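Local coordinates for protein putative phosphohistidine phosphatase, SixA (Nakamurella multipartita, PDB 4HBZ) that probably removes phosphoryl groups from phosphohistidine, as a putative SixA-type member of the histidine phosphatase superfamily, at residues 156-161 against 179-184; 24-29 against 152-157; 20-25 against 113-118; 48-53 against 78-83. All blocks are in the same frame, centred on the assembly; numbering follows the deposited sequence. Where two conformers were deposited one is given.

Contact 1: 156-161 against 179-184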
loop_
_atom_site.group_PDB
_atom_site.type_symbol
_atom_site.label_atom_id
_atom_site.label_comp_id
_atom_site.label_asym_id
_atom_site.label_seq_id
_atom_site.Cartn_x
_atom_site.Cartn_y
_atom_site.Cartn_z
ATOM N N ALA A 156 8.528 -3.162 8.499
ATOM C CA ALA A 156 7.189 -3.565 8.835
ATOM C C ALA A 156 6.417 -2.389 9.444
ATOM O O ALA A 156 6.863 -1.760 10.409
ATOM C CB ALA A 156 7.235 -4.719 9.837
ATOM N N GLY A 157 5.250 -2.103 8.877
ATOM C CA GLY A 157 4.397 -1.007 9.318
ATOM C C GLY A 157 4.487 0.246 8.478
ATOM O O GLY A 157 3.669 1.163 8.616
ATOM N N THR A 158 5.493 0.304 7.590
ATOM C CA THR A 158 5.650 1.464 6.696
ATOM C C THR A 158 4.567 1.545 5.671
ATOM O O THR A 158 4.052 0.537 5.224
ATOM C CB THR A 158 7.016 1.377 5.973
ATOM O OG1 THR A 158 8.057 1.319 6.941
ATOM C CG2 THR A 158 7.314 2.552 5.062
ATOM N N PHE A 159 4.173 2.749 5.311
ATOM C CA PHE A 159 3.339 2.902 4.124
ATOM C C PHE A 159 3.805 4.052 3.274
ATOM O O PHE A 159 4.413 4.996 3.720
ATOM C CB PHE A 159 1.849 3.056 4.483
ATOM C CG PHE A 159 1.510 4.270 5.316
ATOM C CD1 PHE A 159 1.246 5.504 4.739
ATOM C CD2 PHE A 159 1.479 4.141 6.713
ATOM C CE1 PHE A 159 0.922 6.594 5.528
ATOM C CE2 PHE A 159 1.180 5.233 7.488
ATOM C CZ PHE A 159 0.875 6.432 6.900
ATOM N N ALA A 160 3.541 3.903 1.982
ATOM C CA ALA A 160 3.780 4.933 0.948
ATOM C C ALA A 160 2.469 5.442 0.409
ATOM O O ALA A 160 1.499 4.659 0.256
ATOM C CB ALA A 160 4.589 4.345 -0.203
ATOM N N VAL A 161 2.402 6.734 0.195
ATOM C CA VAL A 161 1.237 7.387 -0.350
ATOM C C VAL A 161 1.605 7.895 -1.738
ATOM O O VAL A 161 2.592 8.624 -1.903
ATOM C CB VAL A 161 0.782 8.581 0.503
ATOM C CG1 VAL A 161 -0.485 9.234 -0.093
ATOM C CG2 VAL A 161 0.571 8.180 1.960
ATOM N N GLN A 179 4.131 10.625 -3.026
ATOM C CA GLN A 179 3.882 11.812 -2.200
ATOM C C GLN A 179 4.682 11.784 -0.897
ATOM O O GLN A 179 5.235 12.819 -0.484
ATOM C CB GLN A 179 2.376 11.997 -1.911
ATOM C CG GLN A 179 1.487 12.083 -3.155
ATOM C CD GLN A 179 1.991 13.111 -4.133
ATOM O OE1 GLN A 179 2.080 14.297 -3.796
ATOM N NE2 GLN A 179 2.373 12.675 -5.330
ATOM N N LEU A 180 4.673 10.631 -0.252
ATOM C CA LEU A 180 5.338 10.466 1.025
ATOM C C LEU A 180 5.500 9.023 1.389
ATOM O O LEU A 180 4.730 8.157 0.961
ATOM C CB LEU A 180 4.635 11.233 2.123
ATOM C CG LEU A 180 3.239 10.908 2.439
ATOM C CD1 LEU A 180 3.239 10.077 3.731
ATOM C CD2 LEU A 180 2.427 12.180 2.682
ATOM N N VAL A 181 6.498 8.776 2.246
ATOM C CA VAL A 181 6.682 7.495 2.889
ATOM C C VAL A 181 6.665 7.785 4.390
ATOM O O VAL A 181 7.464 8.615 4.868
ATOM C CB VAL A 181 7.957 6.761 2.441
ATOM C CG1 VAL A 181 8.077 5.399 3.142
ATOM C CG2 VAL A 181 8.020 6.631 0.925
ATOM N N GLN A 182 5.728 7.145 5.100
ATOM C CA GLN A 182 5.599 7.252 6.563
ATOM C C GLN A 182 6.123 5.996 7.197
ATOM O O GLN A 182 5.604 4.902 7.001
ATOM C CB GLN A 182 4.140 7.455 6.958
ATOM C CG GLN A 182 3.652 8.864 6.683
ATOM C CD GLN A 182 4.315 9.911 7.545
ATOM O OE1 GLN A 182 4.718 10.961 7.031
ATOM N NE2 GLN A 182 4.462 9.646 8.841
ATOM N N HIS A 183 7.172 6.160 7.981
ATOM C CA HIS A 183 7.834 5.068 8.645
ATOM C C HIS A 183 7.249 4.794 10.032
ATOM O O HIS A 183 6.644 5.660 10.657
ATOM C CB HIS A 183 9.351 5.382 8.728
ATOM C CG HIS A 183 9.964 5.601 7.383
ATOM N ND1 HIS A 183 10.522 4.566 6.660
ATOM C CD2 HIS A 183 9.983 6.672 6.574
ATOM C CE1 HIS A 183 10.926 5.015 5.500
ATOM N NE2 HIS A 183 10.591 6.278 5.397
ATOM N N PRO A 184 7.415 3.572 10.538
ATOM C CA PRO A 184 6.766 3.210 11.784
ATOM C C PRO A 184 7.372 3.987 12.944
ATOM O O PRO A 184 8.522 4.451 12.872
ATOM C CB PRO A 184 7.046 1.731 11.962
ATOM C CG PRO A 184 7.923 1.338 10.847
ATOM C CD PRO A 184 8.093 2.433 9.913
HETATM O O HOH W 1 4.015 3.859 9.155
#
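Phe159 to Val161 run antiparallel to Leu180 to Gln182, with the axes of the short strands 169° apart in direction. Phe159 and Gln182 exchange two backbone bonds, that from Gln182 N to Phe159 O being 2.9 Å, and Val161 N reaches Leu180 O at 2.8 Å. Val161 O takes Gln179 N at 2.8 Å and, weakly, Leu180 N, so two successive residues face Val161 in a classic beta bulge.

Phe159 CG sits between its backbone N and carbonyl carbon (chi1 62°), and the Phe159 and Gln182 side chains lie side by side, pointing the same way. Gln182 CB lies over one face in a CH-pi contact, 3.7 Å from the Phe159 ring centroid and shifted toward the rim near CZ, while Val161 CG2 meets the ring edge in plane. On the sheet face that carries Phe159 and Gln182, Val161 CG2 also meets Leu180 CD1 at 3.7 Å. Just before the strand begins, Thr158 CG2 meets Val181 CG1 at 3.5 Å, and Thr158 OG1, bonded to Ala155 O, packs on Pro184 CD. One water donates to both Gly157 O and Gln182 O.

Trp55 of helix 43-59 meets the Phe159 ring and touches Leu180 and Gln182; Ala52 and Leu56 also touch Phe159. The hydrogen bonds across the two segments are all between backbone atoms, and Gln182 O is held by both an N-H and a water.

Contact 2: 24-29 against 152-157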
loop_
_atom_site.group_PDB
_atom_site.type_symbol
_atom_site.label_atom_id
_atom_site.label_comp_id
_atom_site.label_asym_id
_atom_site.label_seq_id
_atom_site.Cartn_x
_atom_site.Cartn_y
_atom_site.Cartn_z
ATOM N N LEU A 24 0.156 2.140 -0.098
ATOM C CA LEU A 24 0.777 0.840 -0.106
ATOM C C LEU A 24 1.420 0.581 1.245
ATOM O O LEU A 24 2.384 1.261 1.574
ATOM C CB LEU A 24 1.795 0.722 -1.223
ATOM C CG LEU A 24 1.344 0.862 -2.661
ATOM C CD1 LEU A 24 2.499 0.785 -3.614
ATOM C CD2 LEU A 24 0.250 -0.181 -2.946
HETATM N N MSE A 25 0.903 -0.368 2.026
HETATM C CA MSE A 25 1.347 -0.608 3.391
HETATM C C MSE A 25 1.910 -1.972 3.525
HETATM O O MSE A 25 1.283 -2.968 3.138
HETATM C CB MSE A 25 0.153 -0.411 4.343
HETATM C CG MSE A 25 0.624 -0.541 5.782
HETATM SE SE MSE A 25 -0.802 0.057 7.001
HETATM C CE MSE A 25 0.283 -0.015 8.673
ATOM N N ARG A 26 3.041 -2.046 4.205
ATOM C CA ARG A 26 3.573 -3.337 4.677
ATOM C C ARG A 26 3.025 -3.593 6.084
ATOM O O ARG A 26 3.029 -2.692 6.937
ATOM C CB ARG A 26 5.112 -3.290 4.708
ATOM C CG ARG A 26 5.729 -4.572 5.239
ATOM C CD ARG A 26 7.232 -4.451 5.309
ATOM N NE ARG A 26 7.837 -5.688 5.785
ATOM C CZ ARG A 26 9.154 -5.844 5.966
ATOM N NH1 ARG A 26 9.995 -4.890 5.700
ATOM N NH2 ARG A 26 9.617 -7.039 6.334
ATOM N N HIS A 27 2.535 -4.797 6.322
ATOM C CA HIS A 27 2.022 -5.148 7.643
ATOM C C HIS A 27 3.046 -4.806 8.730
ATOM O O HIS A 27 4.260 -4.822 8.515
ATOM C CB HIS A 27 1.647 -6.630 7.746
ATOM C CG HIS A 27 2.798 -7.553 7.607
ATOM N ND1 HIS A 27 3.696 -7.801 8.622
ATOM C CD2 HIS A 27 3.231 -8.267 6.531
ATOM C CE1 HIS A 27 4.629 -8.612 8.177
ATOM N NE2 HIS A 27 4.367 -8.918 6.915
ATOM N N ALA A 28 2.507 -4.610 9.919
ATOM C CA ALA A 28 3.343 -4.322 11.085
ATOM C C ALA A 28 4.008 -5.572 11.620
ATOM O O ALA A 28 3.760 -6.691 11.170
ATOM C CB ALA A 28 2.541 -3.610 12.125
ATOM N N ALA A 29 4.936 -5.376 12.544
ATOM C CA ALA A 29 5.825 -6.440 13.017
ATOM C C ALA A 29 5.051 -7.602 13.611
ATOM O O ALA A 29 4.085 -7.401 14.395
ATOM C CB ALA A 29 6.811 -5.885 14.017
ATOM N N ARG A 152 13.668 2.878 -0.215
ATOM C CA ARG A 152 14.747 1.994 0.089
ATOM C C ARG A 152 14.691 1.454 1.513
ATOM O O ARG A 152 15.254 0.385 1.797
ATOM C CB ARG A 152 16.072 2.715 -0.154
ATOM C CG ARG A 152 16.403 3.868 0.819
ATOM C CD ARG A 152 17.623 4.607 0.351
ATOM N NE ARG A 152 18.050 5.697 1.228
ATOM C CZ ARG A 152 17.518 6.914 1.238
ATOM N NH1 ARG A 152 16.526 7.258 0.411
ATOM N NH2 ARG A 152 18.000 7.829 2.074
ATOM N N HIS A 153 14.043 2.196 2.402
ATOM C CA HIS A 153 13.736 1.726 3.749
ATOM C C HIS A 153 12.252 1.520 3.846
ATOM O O HIS A 153 11.465 2.426 3.531
ATOM C CB HIS A 153 14.192 2.751 4.761
ATOM C CG HIS A 153 15.676 2.869 4.819
ATOM N ND1 HIS A 153 16.331 4.032 4.499
ATOM C CD2 HIS A 153 16.647 1.944 5.061
ATOM C CE1 HIS A 153 17.636 3.828 4.550
ATOM N NE2 HIS A 153 17.858 2.570 4.872
ATOM N N PHE A 154 11.861 0.299 4.186
ATOM C CA PHE A 154 10.448 -0.039 4.177
ATOM C C PHE A 154 10.192 -1.133 5.188
ATOM O O PHE A 154 9.726 -2.242 4.872
ATOM C CB PHE A 154 9.983 -0.381 2.726
ATOM C CG PHE A 154 8.552 0.011 2.426
ATOM C CD1 PHE A 154 7.493 -0.721 2.914
ATOM C CD2 PHE A 154 8.272 1.143 1.709
ATOM C CE1 PHE A 154 6.182 -0.362 2.676
ATOM C CE2 PHE A 154 6.972 1.493 1.455
ATOM C CZ PHE A 154 5.919 0.740 1.937
ATOM N N ALA A 155 10.426 -0.797 6.467
ATOM C CA ALA A 155 10.252 -1.757 7.559
ATOM C C ALA A 155 8.794 -2.091 7.783
ATOM O O ALA A 155 7.917 -1.377 7.340
ATOM C CB ALA A 155 10.792 -1.118 8.834
ATOM N N ALA A 156 8.528 -3.162 8.499
ATOM C CA ALA A 156 7.189 -3.565 8.835
ATOM C C ALA A 156 6.417 -2.389 9.444
ATOM O O ALA A 156 6.863 -1.760 10.409
ATOM C CB ALA A 156 7.235 -4.719 9.837
ATOM N N GLY A 157 5.250 -2.103 8.877
ATOM C CA GLY A 157 4.397 -1.007 9.318
ATOM C C GLY A 157 4.487 0.246 8.478
ATOM O O GLY A 157 3.669 1.163 8.616
HETATM O O HOH W 2 5.728 -2.635 12.958
#
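Arg26 NH1 donates to Phe154 O over 2.8 Å, with the acceptor exactly in the guanidinium plane and the donor tilted 22° from the carbonyl plane. The side chain is fully extended, with CG anti to the backbone N (chi1 178°), and it runs past Ala156, whose N lies over one guanidinium face, 3.6 Å from Arg26 NH1. Gly157 N makes a weak bond to Arg26 O at 3.0 Å.

A water accepts from Ala29 N and donates to Ala156 O, each at 2.9 Å, while Ala156 CB sits against His27 O and Ala29 N. Within 24-29, His27 ND1 bonds Ala28 O nearly straight at 2.8 Å, in the plane of the imidazole, which helps to fix the ring's rotation; Ala28 N pairs with Thr77 OG1. The Phe154 ring presents its edge to Arg26 CB and to Leu24 O, with CZ 3.6 Å from that oxygen.

Arg26 and His27 form the Arg-His pair expected at the end of the first strand in histidine phosphatases, consistent with a phosphate site here. Strands 159-164 and 114-119 flank strand 20-26, helix 72-81 lies against His27, the His120 ring meets that of His27, and helix 123-138 packs on Phe154 and Leu24.

Contact 3: 20-25 against 113-118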
loop_
_atom_site.group_PDB
_atom_site.type_symbol
_atom_site.label_atom_id
_atom_site.label_comp_id
_atom_site.label_asym_id
_atom_site.label_seq_id
_atom_site.Cartn_x
_atom_site.Cartn_y
_atom_site.Cartn_z
ATOM N N ARG A 20 -6.256 10.200 -7.973
ATOM C CA ARG A 20 -6.593 9.138 -7.055
ATOM C C ARG A 20 -5.429 8.910 -6.116
ATOM O O ARG A 20 -4.273 9.187 -6.490
ATOM C CB ARG A 20 -6.890 7.887 -7.853
ATOM C CG ARG A 20 -8.200 7.997 -8.584
ATOM C CD ARG A 20 -8.370 6.868 -9.565
ATOM N NE ARG A 20 -9.629 7.060 -10.257
ATOM C CZ ARG A 20 -9.779 7.933 -11.248
ATOM N NH1 ARG A 20 -8.748 8.708 -11.629
ATOM N NH2 ARG A 20 -10.950 8.057 -11.833
ATOM N N THR A 21 -5.722 8.438 -4.900
ATOM C CA THR A 21 -4.700 8.237 -3.868
ATOM C C THR A 21 -4.576 6.761 -3.553
ATOM O O THR A 21 -5.572 6.100 -3.259
ATOM C CB THR A 21 -5.068 8.977 -2.588
ATOM O OG1 THR A 21 -5.184 10.409 -2.868
ATOM C CG2 THR A 21 -4.086 8.740 -1.502
ATOM N N LEU A 22 -3.368 6.272 -3.668
ATOM C CA LEU A 22 -3.032 4.899 -3.376
ATOM C C LEU A 22 -2.106 4.798 -2.190
ATOM O O LEU A 22 -1.095 5.500 -2.133
ATOM C CB LEU A 22 -2.326 4.280 -4.583
ATOM C CG LEU A 22 -1.868 2.849 -4.444
ATOM C CD1 LEU A 22 -3.042 1.914 -4.265
ATOM C CD2 LEU A 22 -1.025 2.408 -5.659
ATOM N N VAL A 23 -2.452 3.983 -1.206
ATOM C CA VAL A 23 -1.624 3.786 -0.024
ATOM C C VAL A 23 -1.150 2.328 -0.059
ATOM O O VAL A 23 -1.987 1.401 -0.102
ATOM C CB VAL A 23 -2.377 4.038 1.292
ATOM C CG1 VAL A 23 -1.407 3.870 2.457
ATOM C CG2 VAL A 23 -2.955 5.446 1.283
ATOM N N LEU A 24 0.156 2.140 -0.098
ATOM C CA LEU A 24 0.777 0.840 -0.106
ATOM C C LEU A 24 1.420 0.581 1.245
ATOM O O LEU A 24 2.384 1.261 1.574
ATOM C CB LEU A 24 1.795 0.722 -1.223
ATOM C CG LEU A 24 1.344 0.862 -2.661
ATOM C CD1 LEU A 24 2.499 0.785 -3.614
ATOM C CD2 LEU A 24 0.250 -0.181 -2.946
HETATM N N MSE A 25 0.903 -0.368 2.026
HETATM C CA MSE A 25 1.347 -0.608 3.391
HETATM C C MSE A 25 1.910 -1.972 3.525
HETATM O O MSE A 25 1.283 -2.968 3.138
HETATM C CB MSE A 25 0.153 -0.411 4.343
HETATM C CG MSE A 25 0.624 -0.541 5.782
HETATM SE SE MSE A 25 -0.802 0.057 7.001
HETATM C CE MSE A 25 0.283 -0.015 8.673
ATOM N N SER A 113 -11.858 6.748 -4.697
ATOM C CA SER A 113 -10.866 7.811 -4.763
ATOM C C SER A 113 -9.585 7.456 -4.021
ATOM O O SER A 113 -8.488 7.889 -4.412
ATOM C CB SER A 113 -11.420 9.115 -4.225
ATOM O OG SER A 113 -12.588 9.481 -4.929
ATOM N N THR A 114 -9.722 6.667 -2.962
ATOM C CA THR A 114 -8.587 6.314 -2.072
ATOM C C THR A 114 -8.610 4.807 -1.814
ATOM O O THR A 114 -9.615 4.268 -1.366
ATOM C CB THR A 114 -8.686 7.087 -0.746
ATOM O OG1 THR A 114 -8.884 8.479 -1.046
ATOM C CG2 THR A 114 -7.475 6.937 0.120
ATOM N N VAL A 115 -7.528 4.163 -2.181
ATOM C CA VAL A 115 -7.331 2.710 -2.009
ATOM C C VAL A 115 -6.150 2.412 -1.121
ATOM O O VAL A 115 -5.099 2.977 -1.306
ATOM C CB VAL A 115 -7.169 2.008 -3.366
ATOM C CG1 VAL A 115 -6.846 0.557 -3.193
ATOM C CG2 VAL A 115 -8.397 2.197 -4.238
ATOM N N LEU A 116 -6.346 1.527 -0.143
ATOM C CA LEU A 116 -5.291 1.041 0.721
ATOM C C LEU A 116 -5.000 -0.418 0.373
ATOM O O LEU A 116 -5.930 -1.225 0.317
ATOM C CB LEU A 116 -5.782 1.143 2.167
ATOM C CG LEU A 116 -4.872 0.493 3.233
ATOM C CD1 LEU A 116 -3.470 1.115 3.280
ATOM C CD2 LEU A 116 -5.514 0.555 4.630
ATOM N N VAL A 117 -3.734 -0.741 0.260
ATOM C CA VAL A 117 -3.254 -2.105 0.066
ATOM C C VAL A 117 -2.455 -2.507 1.287
ATOM O O VAL A 117 -1.538 -1.792 1.642
ATOM C CB VAL A 117 -2.381 -2.239 -1.187
ATOM C CG1 VAL A 117 -1.855 -3.662 -1.398
ATOM C CG2 VAL A 117 -3.135 -1.750 -2.440
ATOM N N VAL A 118 -2.781 -3.630 1.943
ATOM C CA VAL A 118 -2.030 -4.114 3.087
ATOM C C VAL A 118 -1.439 -5.467 2.708
ATOM O O VAL A 118 -2.143 -6.450 2.487
ATOM C CB VAL A 118 -2.927 -4.217 4.340
ATOM C CG1 VAL A 118 -2.069 -4.578 5.550
ATOM C CG2 VAL A 118 -3.683 -2.884 4.613
#
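Thr21 N to Ser113 O, 2.9 Å and almost straight, begins a run of five backbone bonds between two parallel strands whose directions differ by 12°. Thr21 O takes Val115 N, Val23 N reaches Val115 O at 2.8 Å, Val117 N reaches Val23 O at 2.8 Å, and Met25 N closes the run on Val117 O. Thr21 thus spans Ser113 and Val115, and Val23 spans Val115 and Val117, the pattern of parallel strands in which one residue bonds the two that flank its partner. Thr114 CA also comes to 3.2 Å from Thr21 O as a CA-H...O contact.

On one face Val23 and Leu116 cross obliquely: CG1 of Val23, anti to its backbone N (chi1 -177°), touches Leu116 CD1 at 3.5 Å. Leu116 CD1 also meets CB of Met25, a selenomethionine. Thr21 and Thr114 lie side by side toward the start of both strands. On the other face Leu24 CD2 packs on Val117 CG2 at 3.8 Å, with Leu22 CD1 touching the same methyl.

The pair occupies the middle of the mixed sheet, with strand 159-164 beyond 20-26 and strand 65-69 beyond 114-119. Helix 123-138 covers Leu22, Leu24 and Val117; on the opposite face helix 72-81 reaches Met25 and Val118.

Contact 4: 48-53 against 78-83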
loop_
_atom_site.group_PDB
_atom_site.type_symbol
_atom_site.label_atom_id
_atom_site.label_comp_id
_atom_site.label_asym_id
_atom_site.label_seq_id
_atom_site.Cartn_x
_atom_site.Cartn_y
_atom_site.Cartn_z
ATOM N N ALA A 48 2.475 0.065 16.208
ATOM C CA ALA A 48 2.866 0.693 14.955
ATOM C C ALA A 48 1.654 0.793 14.018
ATOM O O ALA A 48 1.427 1.805 13.353
ATOM C CB ALA A 48 3.976 -0.086 14.319
ATOM N N ALA A 49 0.859 -0.252 13.932
ATOM C CA ALA A 49 -0.306 -0.216 13.033
ATOM C C ALA A 49 -1.360 0.781 13.531
ATOM O O ALA A 49 -2.038 1.457 12.752
ATOM C CB ALA A 49 -0.913 -1.613 12.953
ATOM N N THR A 50 -1.498 0.851 14.850
ATOM C CA THR A 50 -2.411 1.829 15.422
ATOM C C THR A 50 -2.008 3.251 15.077
ATOM O O THR A 50 -2.838 4.098 14.665
ATOM C CB THR A 50 -2.472 1.636 16.943
ATOM O OG1 THR A 50 -2.950 0.307 17.231
ATOM C CG2 THR A 50 -3.366 2.681 17.596
ATOM N N ALA A 51 -0.713 3.534 15.222
ATOM C CA ALA A 51 -0.213 4.857 14.859
ATOM C C ALA A 51 -0.395 5.176 13.401
ATOM O O ALA A 51 -0.754 6.306 13.037
ATOM C CB ALA A 51 1.245 5.010 15.316
ATOM N N ALA A 52 -0.152 4.188 12.553
ATOM C CA ALA A 52 -0.323 4.387 11.119
ATOM C C ALA A 52 -1.771 4.701 10.776
ATOM O O ALA A 52 -2.059 5.625 10.002
ATOM C CB ALA A 52 0.137 3.154 10.367
ATOM N N GLY A 53 -2.711 3.950 11.365
ATOM C CA GLY A 53 -4.141 4.268 11.169
ATOM C C GLY A 53 -4.554 5.667 11.562
ATOM O O GLY A 53 -5.347 6.351 10.911
ATOM N N LEU A 78 -4.671 -4.189 9.499
ATOM C CA LEU A 78 -5.856 -3.435 9.071
ATOM C C LEU A 78 -6.787 -3.129 10.262
ATOM O O LEU A 78 -7.265 -1.993 10.408
ATOM C CB LEU A 78 -6.587 -4.179 7.957
ATOM C CG LEU A 78 -7.862 -3.535 7.489
ATOM C CD1 LEU A 78 -7.678 -2.158 6.934
ATOM C CD2 LEU A 78 -8.502 -4.472 6.465
ATOM N N ALA A 79 -7.080 -4.128 11.062
ATOM C CA ALA A 79 -7.972 -3.954 12.194
ATOM C C ALA A 79 -7.437 -2.847 13.073
ATOM O O ALA A 79 -8.204 -1.973 13.562
ATOM C CB ALA A 79 -8.106 -5.287 12.955
ATOM N N ALA A 80 -6.144 -2.852 13.325
ATOM C CA ALA A 80 -5.550 -1.873 14.255
ATOM C C ALA A 80 -5.607 -0.435 13.726
ATOM O O ALA A 80 -5.547 0.520 14.506
ATOM C CB ALA A 80 -4.115 -2.243 14.613
ATOM N N THR A 81 -5.685 -0.267 12.410
ATOM C CA THR A 81 -5.762 1.068 11.827
ATOM C C THR A 81 -7.047 1.754 12.133
ATOM O O THR A 81 -7.143 2.987 12.013
ATOM C CB THR A 81 -5.603 1.093 10.272
ATOM O OG1 THR A 81 -6.747 0.478 9.679
ATOM C CG2 THR A 81 -4.357 0.520 9.776
ATOM N N GLY A 82 -8.094 1.004 12.445
ATOM C CA GLY A 82 -9.382 1.599 12.677
ATOM C C GLY A 82 -10.131 2.105 11.454
ATOM O O GLY A 82 -11.155 2.803 11.603
ATOM N N ILE A 83 -9.602 1.813 10.265
ATOM C CA ILE A 83 -10.232 2.153 9.014
ATOM C C ILE A 83 -11.406 1.235 8.718
ATOM O O ILE A 83 -11.239 0.002 8.698
ATOM C CB ILE A 83 -9.167 2.114 7.923
ATOM C CG1 ILE A 83 -8.140 3.257 8.149
ATOM C CG2 ILE A 83 -9.763 2.267 6.505
ATOM C CD1 ILE A 83 -6.862 3.150 7.340
HETATM O O HOH W 3 -5.588 3.327 14.614
HETATM O O HOH W 4 -5.480 -0.530 17.740
#
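Ala49 CB meets Ala80 CB at 3.7 Å, methyl against methyl, where helix 43-59 comes up to the last turn of helix 72-81. Beside them two backbone carbons face carbonyl oxygens: Thr50 CA lies 3.5 Å from Ala80 O, with an angle at the hydrogen of 160°, and Gly53 CA lies 3.4 Å from Thr81 O. Gly53 has no side chain, and this is what lets Thr81 O come so near; Thr81 CB is also 3.6 Å from Gly53 CA. No direct hydrogen bond joins the two segments, and water does that work. One water donates to both Thr50 O and Ala80 O, the latter at 2.8 Å, and a second donates to Thr50 OG1 at 2.7 Å and only weakly to Ala80 O.

Both helices lie on the same face of the central sheet of this alpha/beta fold, the face that carries Val23, Met25 and Phe159. Small residues here allow them to sit close together.

Behind the contact, Thr81 OG1 stands between its backbone N and carbonyl carbon (chi1 68°). From there it donates to a lone pair of Leu78 O at 2.6 Å and accepts from Ile83 N at 3.2 Å, the second bond making an ST turn as Gly82 leaves the helix with phi 73°. Thr50 OG1 bonds back to Val46 O within its own helix. Arg57 NE bonds Thr81 O. Ile83 packs on Leu56 and Arg57, and Leu78 leans on Val87 and Tyr89 of strand 86-90.

Strand 20-26 ties the set together: contacts 2 and 3 share Leu24 and Met25, and contact 1 joins it through Ala160 O to Leu24 N, 2.9 Å. Contacts 1 and 2, with centres about 7 Å apart, share Ala156 and Gly157, so the chain passes directly from the loop beside Arg26 into strand 159-164. Contact 4 lies about 13 Å, centre to centre, from contact 1 and is tied to the sheet by Ala52 CB, 3.6 Å from Met25 CE and 3.7 Å from Phe159 CE2. The probable phosphate site is at the Arg26-His27 end of contact 2; the glycerol bound by Ser113, probably from crystallisation, sits at the Ser113 end of contact 3, away from Met25.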